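Local coordinates for CYCLIN domain-containing protein (Chaetomium thermophilum, PDB 6Z3U) that forms the cyclin subunit of the CAK complex and probably regulates a cyclin-dependent protein serine/threonine kinase, at residues K34-A39 / L81-E86; R120-N125 / Y130-M135; N125-Y130 / K355-C360; L136-F141 / F173-G178. All blocks are in the same frame, centred on the assembly; numbering follows the deposited sequence.

Contact 1. Residues K34-A39 / L81-E86; sequences KTNAAA and LTPAEE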
loop_
_atom_site.group_PDB
_atom_site.type_symbol
_atom_site.label_atom_id
_atom_site.label_comp_id
_atom_site.label_asym_id
_atom_site.label_seq_id
_atom_site.Cartn_x
_atom_site.Cartn_y
_atom_site.Cartn_z
ATOM N N LYS A 34 9.154 -10.575 27.005
ATOM C CA LYS A 34 8.655 -9.444 27.780
ATOM C C LYS A 34 7.160 -9.236 27.581
ATOM O O LYS A 34 6.473 -8.797 28.510
ATOM C CB LYS A 34 9.422 -8.176 27.398
ATOM C CG LYS A 34 10.855 -8.147 27.904
ATOM C CD LYS A 34 11.645 -6.991 27.311
ATOM C CE LYS A 34 13.073 -6.964 27.844
ATOM N NZ LYS A 34 13.823 -5.758 27.390
ATOM N N THR A 35 6.640 -9.530 26.384
ATOM C CA THR A 35 5.204 -9.418 26.147
ATOM C C THR A 35 4.440 -10.462 26.953
ATOM O O THR A 35 3.373 -10.170 27.506
ATOM C CB THR A 35 4.909 -9.577 24.653
ATOM O OG1 THR A 35 5.625 -8.580 23.915
ATOM C CG2 THR A 35 3.430 -9.393 24.379
ATOM N N ASN A 36 4.970 -11.688 27.008
ATOM C CA ASN A 36 4.389 -12.754 27.820
ATOM C C ASN A 36 4.496 -12.443 29.304
ATOM O O ASN A 36 3.526 -12.613 30.049
ATOM C CB ASN A 36 5.102 -14.074 27.503
ATOM C CG ASN A 36 4.873 -15.146 28.559
ATOM O OD1 ASN A 36 5.550 -15.157 29.585
ATOM N ND2 ASN A 36 3.970 -16.085 28.282
ATOM N N ALA A 37 5.672 -11.986 29.755
ATOM C CA ALA A 37 5.863 -11.684 31.169
ATOM C C ALA A 37 4.968 -10.535 31.617
ATOM O O ALA A 37 4.375 -10.590 32.701
ATOM C CB ALA A 37 7.332 -11.353 31.438
ATOM N N ALA A 38 4.865 -9.480 30.802
ATOM C CA ALA A 38 3.990 -8.364 31.144
ATOM C C ALA A 38 2.535 -8.811 31.193
ATOM O O ALA A 38 1.789 -8.421 32.097
ATOM C CB ALA A 38 4.166 -7.224 30.140
ATOM N N ALA A 39 2.113 -9.626 30.220
ATOM C CA ALA A 39 0.760 -10.170 30.239
ATOM C C ALA A 39 0.537 -11.027 31.475
ATOM O O ALA A 39 -0.542 -10.994 32.078
ATOM C CB ALA A 39 0.505 -10.993 28.977
ATOM N N LEU A 81 0.905 -19.691 30.271
ATOM C CA LEU A 81 1.626 -20.291 29.155
ATOM C C LEU A 81 3.087 -19.855 29.146
ATOM O O LEU A 81 3.418 -18.721 29.502
ATOM C CB LEU A 81 0.963 -19.912 27.830
ATOM C CG LEU A 81 -0.402 -20.520 27.510
ATOM C CD1 LEU A 81 -0.774 -20.236 26.065
ATOM C CD2 LEU A 81 -0.402 -22.021 27.764
ATOM N N THR A 82 3.968 -20.777 28.732
ATOM C CA THR A 82 5.376 -20.462 28.549
ATOM C C THR A 82 5.570 -19.719 27.226
ATOM O O THR A 82 4.839 -19.959 26.262
ATOM C CB THR A 82 6.206 -21.744 28.536
ATOM O OG1 THR A 82 5.508 -22.779 29.239
ATOM C CG2 THR A 82 7.558 -21.535 29.190
ATOM N N PRO A 83 6.545 -18.802 27.154
ATOM C CA PRO A 83 6.803 -18.123 25.871
ATOM C C PRO A 83 6.918 -19.075 24.691
ATOM O O PRO A 83 6.441 -18.757 23.597
ATOM C CB PRO A 83 8.120 -17.379 26.139
ATOM C CG PRO A 83 8.097 -17.099 27.604
ATOM C CD PRO A 83 7.383 -18.265 28.243
ATOM N N ALA A 84 7.537 -20.243 24.885
ATOM C CA ALA A 84 7.624 -21.227 23.811
ATOM C C ALA A 84 6.257 -21.817 23.493
ATOM O O ALA A 84 5.909 -21.990 22.319
ATOM C CB ALA A 84 8.610 -22.333 24.191
ATOM N N GLU A 85 5.466 -22.130 24.524
ATOM C CA GLU A 85 4.106 -22.606 24.291
ATOM C C GLU A 85 3.242 -21.523 23.666
ATOM O O GLU A 85 2.335 -21.826 22.883
ATOM C CB GLU A 85 3.478 -23.078 25.600
ATOM C CG GLU A 85 4.160 -24.284 26.224
ATOM C CD GLU A 85 3.526 -24.705 27.537
ATOM O OE1 GLU A 85 3.641 -25.896 27.897
ATOM O OE2 GLU A 85 2.913 -23.846 28.208
ATOM N N GLU A 86 3.506 -20.260 23.999
ATOM C CA GLU A 86 2.802 -19.156 23.359
ATOM C C GLU A 86 3.147 -19.102 21.877
ATOM O O GLU A 86 2.261 -18.988 21.024
ATOM C CB GLU A 86 3.160 -17.846 24.060
ATOM C CG GLU A 86 2.005 -16.870 24.223
ATOM C CD GLU A 86 2.381 -15.658 25.056
ATOM O OE1 GLU A 86 2.480 -15.797 26.292
ATOM O OE2 GLU A 86 2.566 -14.567 24.480
#

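Contact 2. Residues R120-N125 / Y130-M135; sequences RFYITN and YPPQEM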
loop_
_atom_site.group_PDB
_atom_site.type_symbol
_atom_site.label_atom_id
_atom_site.label_comp_id
_atom_site.label_asym_id
_atom_site.label_seq_id
_atom_site.Cartn_x
_atom_site.Cartn_y
_atom_site.Cartn_z
ATOM N N ARG A 120 2.624 -10.493 13.441
ATOM C CA ARG A 120 2.971 -9.198 14.012
ATOM C C ARG A 120 2.059 -8.835 15.175
ATOM O O ARG A 120 2.505 -8.198 16.136
ATOM C CB ARG A 120 2.902 -8.121 12.930
ATOM C CG ARG A 120 3.990 -8.223 11.876
ATOM C CD ARG A 120 3.844 -7.109 10.862
ATOM N NE ARG A 120 4.853 -7.171 9.813
ATOM C CZ ARG A 120 4.970 -6.272 8.843
ATOM N NH1 ARG A 120 4.137 -5.241 8.787
ATOM N NH2 ARG A 120 5.921 -6.404 7.930
ATOM N N PHE A 121 0.788 -9.238 15.118
ATOM C CA PHE A 121 -0.134 -8.911 16.199
ATOM C C PHE A 121 0.302 -9.561 17.505
ATOM O O PHE A 121 0.255 -8.930 18.568
ATOM C CB PHE A 121 -1.549 -9.355 15.828
ATOM C CG PHE A 121 -2.570 -9.101 16.903
ATOM C CD1 PHE A 121 -3.168 -7.857 17.031
ATOM C CD2 PHE A 121 -2.933 -10.106 17.786
ATOM C CE1 PHE A 121 -4.108 -7.622 18.019
ATOM C CE2 PHE A 121 -3.870 -9.874 18.777
ATOM C CZ PHE A 121 -4.458 -8.632 18.893
ATOM N N TYR A 122 0.744 -10.817 17.442
ATOM C CA TYR A 122 1.035 -11.609 18.626
ATOM C C TYR A 122 2.500 -11.541 19.045
ATOM O O TYR A 122 2.959 -12.408 19.798
ATOM C CB TYR A 122 0.607 -13.060 18.392
ATOM C CG TYR A 122 -0.876 -13.266 18.610
ATOM C CD1 TYR A 122 -1.477 -12.874 19.797
ATOM C CD2 TYR A 122 -1.680 -13.821 17.621
ATOM C CE1 TYR A 122 -2.824 -13.044 20.006
ATOM C CE2 TYR A 122 -3.038 -13.995 17.823
ATOM C CZ TYR A 122 -3.600 -13.601 19.020
ATOM O OH TYR A 122 -4.945 -13.759 19.250
ATOM N N ILE A 123 3.251 -10.547 18.575
ATOM C CA ILE A 123 4.554 -10.251 19.113
ATOM C C ILE A 123 4.492 -8.998 19.964
ATOM O O ILE A 123 5.230 -8.882 20.958
ATOM C CB ILE A 123 5.619 -10.094 17.985
ATOM C CG1 ILE A 123 6.944 -9.604 18.567
ATOM C CG2 ILE A 123 5.116 -9.162 16.904
ATOM C CD1 ILE A 123 8.107 -9.748 17.625
ATOM N N THR A 124 3.590 -8.080 19.632
ATOM C CA THR A 124 3.275 -6.970 20.508
ATOM C C THR A 124 2.215 -7.326 21.537
ATOM O O THR A 124 2.104 -6.638 22.558
ATOM C CB THR A 124 2.787 -5.754 19.712
ATOM O OG1 THR A 124 1.647 -6.115 18.923
ATOM C CG2 THR A 124 3.881 -5.226 18.795
ATOM N N ASN A 125 1.441 -8.381 21.290
ATOM C CA ASN A 125 0.387 -8.825 22.185
ATOM C C ASN A 125 0.582 -10.303 22.480
ATOM O O ASN A 125 1.138 -11.046 21.666
ATOM C CB ASN A 125 -1.002 -8.593 21.579
ATOM C CG ASN A 125 -1.286 -7.132 21.318
ATOM O OD1 ASN A 125 -1.055 -6.280 22.175
ATOM N ND2 ASN A 125 -1.777 -6.832 20.125
ATOM N N TYR A 130 -5.639 -11.799 23.915
ATOM C CA TYR A 130 -6.670 -11.788 22.887
ATOM C C TYR A 130 -6.762 -13.153 22.217
ATOM O O TYR A 130 -5.739 -13.824 22.028
ATOM C CB TYR A 130 -6.383 -10.704 21.838
ATOM C CG TYR A 130 -6.287 -9.308 22.416
ATOM C CD1 TYR A 130 -7.411 -8.665 22.922
ATOM C CD2 TYR A 130 -5.074 -8.632 22.456
ATOM C CE1 TYR A 130 -7.329 -7.387 23.449
ATOM C CE2 TYR A 130 -4.981 -7.353 22.984
ATOM C CZ TYR A 130 -6.112 -6.735 23.480
ATOM O OH TYR A 130 -6.024 -5.463 24.006
ATOM N N PRO A 131 -7.963 -13.582 21.831
ATOM C CA PRO A 131 -8.157 -14.974 21.389
ATOM C C PRO A 131 -7.589 -15.216 20.004
ATOM O O PRO A 131 -8.053 -14.619 19.022
ATOM C CB PRO A 131 -9.686 -15.134 21.393
ATOM C CG PRO A 131 -10.218 -13.759 21.209
ATOM C CD PRO A 131 -9.211 -12.797 21.780
ATOM N N PRO A 132 -6.607 -16.116 19.872
ATOM C CA PRO A 132 -6.061 -16.396 18.533
ATOM C C PRO A 132 -7.064 -17.036 17.591
ATOM O O PRO A 132 -6.932 -16.883 16.371
ATOM C CB PRO A 132 -4.880 -17.335 18.820
ATOM C CG PRO A 132 -5.191 -17.950 20.136
ATOM C CD PRO A 132 -5.932 -16.905 20.918
ATOM N N GLN A 133 -8.055 -17.760 18.113
ATOM C CA GLN A 133 -9.061 -18.356 17.245
ATOM C C GLN A 133 -9.829 -17.287 16.481
ATOM O O GLN A 133 -10.238 -17.510 15.336
ATOM C CB GLN A 133 -10.024 -19.211 18.072
ATOM C CG GLN A 133 -10.923 -20.115 17.250
ATOM C CD GLN A 133 -10.228 -21.398 16.837
ATOM O OE1 GLN A 133 -9.674 -22.113 17.675
ATOM N NE2 GLN A 133 -10.244 -21.692 15.542
ATOM N N GLU A 134 -10.033 -16.121 17.096
ATOM C CA GLU A 134 -10.748 -15.017 16.471
ATOM C C GLU A 134 -9.822 -14.133 15.642
ATOM O O GLU A 134 -10.147 -13.787 14.502
ATOM C CB GLU A 134 -11.458 -14.181 17.541
ATOM C CG GLU A 134 -12.491 -14.951 18.356
ATOM C CD GLU A 134 -13.645 -15.457 17.508
ATOM O OE1 GLU A 134 -13.575 -16.612 17.034
ATOM O OE2 GLU A 134 -14.612 -14.693 17.299
ATOM N N MET A 135 -8.670 -13.752 16.202
ATOM C CA MET A 135 -7.722 -12.934 15.456
ATOM C C MET A 135 -7.309 -13.590 14.145
ATOM O O MET A 135 -6.887 -12.891 13.219
ATOM C CB MET A 135 -6.480 -12.657 16.306
ATOM C CG MET A 135 -6.734 -11.808 17.547
ATOM S SD MET A 135 -7.365 -10.153 17.194
ATOM C CE MET A 135 -9.126 -10.431 17.348
#

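Contact 3. Residues N125-Y130 / K355-C360; sequences NSIMTY and KKLNKC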
loop_
_atom_site.group_PDB
_atom_site.type_symbol
_atom_site.label_atom_id
_atom_site.label_comp_id
_atom_site.label_asym_id
_atom_site.label_seq_id
_atom_site.Cartn_x
_atom_site.Cartn_y
_atom_site.Cartn_z
ATOM N N ASN A 125 1.441 -8.381 21.290
ATOM C CA ASN A 125 0.387 -8.825 22.185
ATOM C C ASN A 125 0.582 -10.303 22.480
ATOM O O ASN A 125 1.138 -11.046 21.666
ATOM C CB ASN A 125 -1.002 -8.593 21.579
ATOM C CG ASN A 125 -1.286 -7.132 21.318
ATOM O OD1 ASN A 125 -1.055 -6.280 22.175
ATOM N ND2 ASN A 125 -1.777 -6.832 20.125
ATOM N N SER A 126 0.139 -10.717 23.658
ATOM C CA SER A 126 0.261 -12.102 24.083
ATOM C C SER A 126 -0.993 -12.884 23.730
ATOM O O SER A 126 -2.092 -12.330 23.650
ATOM C CB SER A 126 0.518 -12.186 25.588
ATOM O OG SER A 126 -0.043 -13.377 26.113
ATOM N N ILE A 127 -0.819 -14.191 23.515
ATOM C CA ILE A 127 -1.946 -15.070 23.228
ATOM C C ILE A 127 -2.900 -15.163 24.410
ATOM O O ILE A 127 -4.082 -15.478 24.230
ATOM C CB ILE A 127 -1.423 -16.466 22.829
ATOM C CG1 ILE A 127 -0.818 -16.427 21.426
ATOM C CG2 ILE A 127 -2.537 -17.500 22.890
ATOM C CD1 ILE A 127 -1.846 -16.436 20.314
ATOM N N MET A 128 -2.413 -14.915 25.626
ATOM C CA MET A 128 -3.258 -14.944 26.811
ATOM C C MET A 128 -4.124 -13.699 26.956
ATOM O O MET A 128 -4.958 -13.653 27.867
ATOM C CB MET A 128 -2.392 -15.105 28.063
ATOM C CG MET A 128 -1.602 -16.392 28.099
ATOM S SD MET A 128 -0.608 -16.555 29.591
ATOM C CE MET A 128 0.895 -15.709 29.118
ATOM N N THR A 129 -3.945 -12.695 26.094
ATOM C CA THR A 129 -4.709 -11.455 26.157
ATOM C C THR A 129 -5.876 -11.431 25.174
ATOM O O THR A 129 -6.994 -11.071 25.554
ATOM C CB THR A 129 -3.788 -10.258 25.894
ATOM O OG1 THR A 129 -2.570 -10.420 26.630
ATOM C CG2 THR A 129 -4.459 -8.964 26.323
ATOM N N TYR A 130 -5.639 -11.799 23.915
ATOM C CA TYR A 130 -6.670 -11.788 22.887
ATOM C C TYR A 130 -6.762 -13.153 22.217
ATOM O O TYR A 130 -5.739 -13.824 22.028
ATOM C CB TYR A 130 -6.383 -10.704 21.838
ATOM C CG TYR A 130 -6.287 -9.308 22.416
ATOM C CD1 TYR A 130 -7.411 -8.665 22.922
ATOM C CD2 TYR A 130 -5.074 -8.632 22.456
ATOM C CE1 TYR A 130 -7.329 -7.387 23.449
ATOM C CE2 TYR A 130 -4.981 -7.353 22.984
ATOM C CZ TYR A 130 -6.112 -6.735 23.480
ATOM O OH TYR A 130 -6.024 -5.463 24.006
ATOM N N LYS A 355 -5.885 -26.063 26.723
ATOM C CA LYS A 355 -6.514 -26.194 28.034
ATOM C C LYS A 355 -5.797 -25.350 29.083
ATOM O O LYS A 355 -6.441 -24.761 29.957
ATOM C CB LYS A 355 -6.552 -27.653 28.488
ATOM C CG LYS A 355 -7.664 -27.904 29.506
ATOM C CD LYS A 355 -7.594 -29.277 30.159
ATOM C CE LYS A 355 -8.211 -30.361 29.298
ATOM N NZ LYS A 355 -8.095 -31.691 29.960
ATOM N N LYS A 356 -4.465 -25.283 29.017
ATOM C CA LYS A 356 -3.740 -24.414 29.938
ATOM C C LYS A 356 -4.109 -22.957 29.697
ATOM O O LYS A 356 -4.197 -22.165 30.642
ATOM C CB LYS A 356 -2.232 -24.636 29.791
ATOM C CG LYS A 356 -1.396 -23.938 30.856
ATOM C CD LYS A 356 0.103 -24.064 30.586
ATOM C CE LYS A 356 0.618 -25.467 30.874
ATOM N NZ LYS A 356 2.110 -25.519 30.878
ATOM N N LEU A 357 -4.340 -22.592 28.434
ATOM C CA LEU A 357 -4.715 -21.223 28.102
ATOM C C LEU A 357 -6.142 -20.907 28.532
ATOM O O LEU A 357 -6.462 -19.746 28.812
ATOM C CB LEU A 357 -4.555 -21.005 26.596
ATOM C CG LEU A 357 -4.911 -19.634 26.023
ATOM C CD1 LEU A 357 -4.041 -18.547 26.630
ATOM C CD2 LEU A 357 -4.775 -19.646 24.509
ATOM N N ASN A 358 -7.006 -21.922 28.599
ATOM C CA ASN A 358 -8.418 -21.698 28.882
ATOM C C ASN A 358 -8.673 -21.284 30.324
ATOM O O ASN A 358 -9.762 -20.781 30.624
ATOM C CB ASN A 358 -9.211 -22.966 28.555
ATOM C CG ASN A 358 -10.708 -22.770 28.678
ATOM O OD1 ASN A 358 -11.295 -21.926 28.003
ATOM N ND2 ASN A 358 -11.339 -23.566 29.531
ATOM N N LYS A 359 -7.707 -21.479 31.219
ATOM C CA LYS A 359 -7.892 -21.175 32.630
ATOM C C LYS A 359 -7.035 -20.014 33.119
ATOM O O LYS A 359 -7.175 -19.610 34.278
ATOM C CB LYS A 359 -7.612 -22.424 33.481
ATOM C CG LYS A 359 -6.410 -23.253 33.046
ATOM C CD LYS A 359 -6.407 -24.611 33.739
ATOM C CE LYS A 359 -5.333 -25.527 33.173
ATOM N NZ LYS A 359 -5.492 -26.931 33.634
ATOM N N CYS A 360 -6.163 -19.461 32.277
ATOM C CA CYS A 360 -5.334 -18.325 32.660
ATOM C C CYS A 360 -5.511 -17.135 31.726
ATOM O O CYS A 360 -4.731 -16.178 31.802
ATOM C CB CYS A 360 -3.857 -18.728 32.702
ATOM S SG CYS A 360 -3.130 -19.018 31.077
#

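Contact 4. Residues L136-F141 / F173-G178; sequences LLVALF and FLLCQG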
loop_
_atom_site.group_PDB
_atom_site.type_symbol
_atom_site.label_atom_id
_atom_site.label_comp_id
_atom_site.label_asym_id
_atom_site.label_seq_id
_atom_site.Cartn_x
_atom_site.Cartn_y
_atom_site.Cartn_z
ATOM N N LEU A 136 -7.422 -14.916 14.046
ATOM C CA LEU A 136 -7.127 -15.595 12.788
ATOM C C LEU A 136 -8.031 -15.082 11.673
ATOM O O LEU A 136 -7.561 -14.739 10.583
ATOM C CB LEU A 136 -7.283 -17.106 12.972
ATOM C CG LEU A 136 -7.029 -18.016 11.769
ATOM C CD1 LEU A 136 -6.688 -19.416 12.256
ATOM C CD2 LEU A 136 -8.221 -18.066 10.828
ATOM N N LEU A 137 -9.338 -15.018 11.935
ATOM C CA LEU A 137 -10.270 -14.518 10.931
ATOM C C LEU A 137 -10.065 -13.031 10.674
ATOM O O LEU A 137 -10.191 -12.569 9.534
ATOM C CB LEU A 137 -11.706 -14.792 11.376
ATOM C CG LEU A 137 -12.222 -16.204 11.103
ATOM C CD1 LEU A 137 -13.486 -16.485 11.899
ATOM C CD2 LEU A 137 -12.475 -16.381 9.617
ATOM N N VAL A 138 -9.753 -12.264 11.722
ATOM C CA VAL A 138 -9.553 -10.827 11.558
ATOM C C VAL A 138 -8.363 -10.552 10.648
ATOM O O VAL A 138 -8.411 -9.661 9.791
ATOM C CB VAL A 138 -9.375 -10.157 12.933
ATOM C CG1 VAL A 138 -9.097 -8.676 12.766
ATOM C CG2 VAL A 138 -10.609 -10.386 13.801
ATOM N N ALA A 139 -7.280 -11.313 10.816
ATOM C CA ALA A 139 -6.096 -11.100 9.990
ATOM C C ALA A 139 -6.374 -11.389 8.521
ATOM O O ALA A 139 -5.780 -10.755 7.642
ATOM C CB ALA A 139 -4.944 -11.970 10.492
ATOM N N LEU A 140 -7.260 -12.348 8.236
ATOM C CA LEU A 140 -7.638 -12.614 6.852
ATOM C C LEU A 140 -8.523 -11.502 6.300
ATOM O O LEU A 140 -8.348 -11.073 5.154
ATOM C CB LEU A 140 -8.352 -13.961 6.756
ATOM C CG LEU A 140 -7.452 -15.198 6.708
ATOM C CD1 LEU A 140 -8.249 -16.452 7.019
ATOM C CD2 LEU A 140 -6.788 -15.323 5.355
ATOM N N PHE A 141 -9.475 -11.021 7.099
ATOM C CA PHE A 141 -10.363 -9.961 6.635
ATOM C C PHE A 141 -9.600 -8.660 6.419
ATOM O O PHE A 141 -9.779 -7.986 5.399
ATOM C CB PHE A 141 -11.500 -9.755 7.634
ATOM C CG PHE A 141 -12.501 -8.721 7.208
ATOM C CD1 PHE A 141 -13.353 -8.961 6.146
ATOM C CD2 PHE A 141 -12.593 -7.513 7.877
ATOM C CE1 PHE A 141 -14.277 -8.014 5.753
ATOM C CE2 PHE A 141 -13.515 -6.564 7.492
ATOM C CZ PHE A 141 -14.358 -6.814 6.429
ATOM N N PHE A 173 -10.079 -3.104 14.364
ATOM C CA PHE A 173 -9.287 -1.965 14.817
ATOM C C PHE A 173 -8.226 -2.400 15.817
ATOM O O PHE A 173 -7.123 -1.841 15.847
ATOM C CB PHE A 173 -10.192 -0.898 15.431
ATOM C CG PHE A 173 -9.505 0.418 15.653
ATOM C CD1 PHE A 173 -8.968 1.121 14.586
ATOM C CD2 PHE A 173 -9.393 0.954 16.925
ATOM C CE1 PHE A 173 -8.334 2.333 14.782
ATOM C CE2 PHE A 173 -8.761 2.166 17.129
ATOM C CZ PHE A 173 -8.229 2.857 16.055
ATOM N N LEU A 174 -8.543 -3.387 16.652
ATOM C CA LEU A 174 -7.547 -3.919 17.575
ATOM C C LEU A 174 -6.330 -4.436 16.815
ATOM O O LEU A 174 -5.185 -4.139 17.173
ATOM C CB LEU A 174 -8.174 -5.025 18.425
ATOM C CG LEU A 174 -7.299 -5.592 19.543
ATOM C CD1 LEU A 174 -7.035 -4.535 20.612
ATOM C CD2 LEU A 174 -7.948 -6.830 20.150
ATOM N N LEU A 175 -6.562 -5.205 15.748
ATOM C CA LEU A 175 -5.453 -5.688 14.932
ATOM C C LEU A 175 -4.662 -4.528 14.345
ATOM O O LEU A 175 -3.426 -4.565 14.303
ATOM C CB LEU A 175 -5.983 -6.595 13.821
ATOM C CG LEU A 175 -4.966 -7.076 12.784
ATOM C CD1 LEU A 175 -3.969 -8.039 13.413
ATOM C CD2 LEU A 175 -5.670 -7.722 11.600
ATOM N N CYS A 176 -5.356 -3.485 13.889
ATOM C CA CYS A 176 -4.667 -2.357 13.273
ATOM C C CYS A 176 -3.658 -1.747 14.236
ATOM O O CYS A 176 -2.524 -1.443 13.850
ATOM C CB CYS A 176 -5.685 -1.314 12.815
ATOM S SG CYS A 176 -5.047 -0.118 11.621
ATOM N N GLN A 177 -4.048 -1.574 15.501
ATOM C CA GLN A 177 -3.106 -1.075 16.496
ATOM C C GLN A 177 -1.973 -2.067 16.730
ATOM O O GLN A 177 -0.809 -1.669 16.856
ATOM C CB GLN A 177 -3.829 -0.787 17.814
ATOM C CG GLN A 177 -5.011 0.166 17.713
ATOM C CD GLN A 177 -5.765 0.294 19.030
ATOM O OE1 GLN A 177 -5.437 1.144 19.856
ATOM N NE2 GLN A 177 -6.850 -0.461 19.175
ATOM N N GLY A 178 -2.292 -3.360 16.782
ATOM C CA GLY A 178 -1.271 -4.349 17.083
ATOM C C GLY A 178 -0.134 -4.344 16.081
ATOM O O GLY A 178 1.037 -4.448 16.456
#

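Contact 1. Residues K34-A39 / L81-E86
N36 sends its side-chain amide from helix 25-48 across to the start of helix 83-103, and ND2 spends both N-H groups there. One goes to OE1 of E86, with ND2 to OE1 at 2.5 Å, a length not to be read closely at this resolution. The bond is nearly straight (170°) and reaches OE1 on the syn side. The other N-H goes to the backbone, with N36 ND2 to L81 O at 3.0 Å; it comes in from above the carbonyl plane. Both acceptors lie near the plane of the amide. CG of N36 sits anti to the backbone N (chi1 163°), which carries the amide toward helix 83-103. The rest is packing: P83 CG lies 3.8 Å from N36 OD1, with the two side chains crossing at about a right angle. M128 touches both N36 and E86. Beside the contact, E85 OE2 accepts from T82 N at the N-cap position and also forms a salt bridge with K356. OE2 of E86 has its own weak hydrogen bond, with S126. A leucine in place of N36 would probably leave L81 O and the buried E86 carboxylate without their shared donor. The two-bond grip fixes the rotation of the amide, and the donors round E86, near the start of its helix, would tend to stabilise a charged carboxylate.

Contact 2. Residues R120-N125 / Y130-M135
F121 faces M135 and Y122 faces P132, each with CA atoms 8.6 Å apart, where the end of helix 108-124 meets the start of helix 132-146. Y122 makes the polar link. Its OH donates to the backbone O of Y130 at 2.9 Å, from well above the carbonyl plane rather than on a lone pair. That oxygen lies at the edge of the Y122 ring, near its plane. Y122 CE2 packs on P132 CB at 3.9 Å, and Y122 CZ is as far from M135 CG.

F121 forms the apolar half. M135 SD lies over one face of its ring, 4.1 Å from the centroid and 29° off the normal, a Met-aromatic contact. The bend of M135 at chi2 (-61°) helps turn the sulfur over the ring. Y130 meets F121 obliquely, with CD2 of Y130 3.6 Å from CZ of F121 and the ring planes at 54°. The Y130 hydroxyl has its partner elsewhere, in R365. F118 stacks edge-to-face with Y122, and D79 of the neighbouring kinase chain packs on N125 and Y130. A phenylalanine in place of Y122 would probably leave the Y130 carbonyl without this donor and the helix start less firmly tied. The chemistry is thus divided: one hydroxyl satisfies a buried carbonyl just before helix 132-146, while rings and sulfur pack together between the two helix ends.

Contact 3. Residues N125-Y130 / K355-C360
I127 and M128 meet L357 in the tight part of this contact, where the loop after helix 108-124 touches the end of helix 343-358. The two methyls of L357 divide the work. CD2 reaches I127 CG2 at 3.5 Å, the side chains crossing at about a right angle. CD1 reaches M128 CG at 3.6 Å, with M128 running obliquely past it. CG of L357 stands anti to the backbone N (chi1 179°), which sends both methyls out toward the loop. At one end of this patch the sulfurs meet: M128 SD is 3.8 Å from C360 SG. The contact is wholly apolar.

The side turned from the loop is quite different: K355, N358 and K359 are exposed, and K356 is partly exposed. Next to the apolar patch, L89 and L81 extend the packing round L357, and helix 25-48 reaches M128 through I43. The backbone of M128 also bonds to D362.

The loop holds its own shape. S126 OG accepts from the backbone N of M128 at 2.9 Å, and S126 O takes the N-H of T129. The first bond makes an ST turn, which presents I127 and M128 to the helix. A late helix laid against the cyclin-like fold together with an early one, here helix 25-48, is consistent with the architecture of cyclin H.

Contact 4. Residues L136-F141 / F173-G178
L175 points its side chain at helix 132-146 and meets V138 and A139 there. V138 and L175 run past each other in opposite directions, so they touch along their flanks. CG1 of V138 lies 3.7 Å from CD2 of L175 and 3.9 Å from its CB. One methyl of the valine therefore touches the leucine both at its root and at one of its branches. The valine has CG1 anti to the backbone N (chi1 177°), which turns that methyl toward the leucine. A like torsion in L175 (chi1 174°) brings CD2 up to A139. There the methyl comes to rest on the backbone of the other helix, 3.8 Å from A139 CA. The CB of A139 stands a little farther off, 4.4 Å from L175 CD2. With so small a residue at that point, the CA atoms of A139 and L175 come within 7.4 Å. All three residues are buried.

The two helices belong to the Cyclin-like region, whose five-helix bundle is the cyclin box. Helix 132-146 is consistent with its third helix, the one the others gather round. Helix 83-103 packs on L136, A139 and L140, and helix 153-159 on L137, L140 and F141, where the F141 ring meets F156 edge-to-face. Helix 108-124 contributes too: F118 packs on A139, and F121 lies against L174 and L175 of helix 172-178. The kinase chain of the assembly lies close by: its S162 hydrogen-bonds to Q177 OE1, and its L142 packs on C176.

The touching residues are buried in contacts 2, 3 and 4, while contact 1 also includes partly exposed P83 and exposed T82. Contacts 2 and 4 both use helix 132-146 inside the Cyclin-like range, 8 Å apart between centres, and T124 OG1 probably bonds to G178 O between them. Contacts 1 and 3 lie farther from the chain's centre: one brings helix 25-48 against the start of helix 83-103, the other helix 343-358 against loop 125-130. They meet through M128 and the E85–K356 salt bridge. Loop 125-130 joins contacts 2 and 3. Chemistry follows place: contact 1 is polar, contact 2 mixes one hydroxyl bond with aromatic packing, and contacts 3 and 4 are apolar.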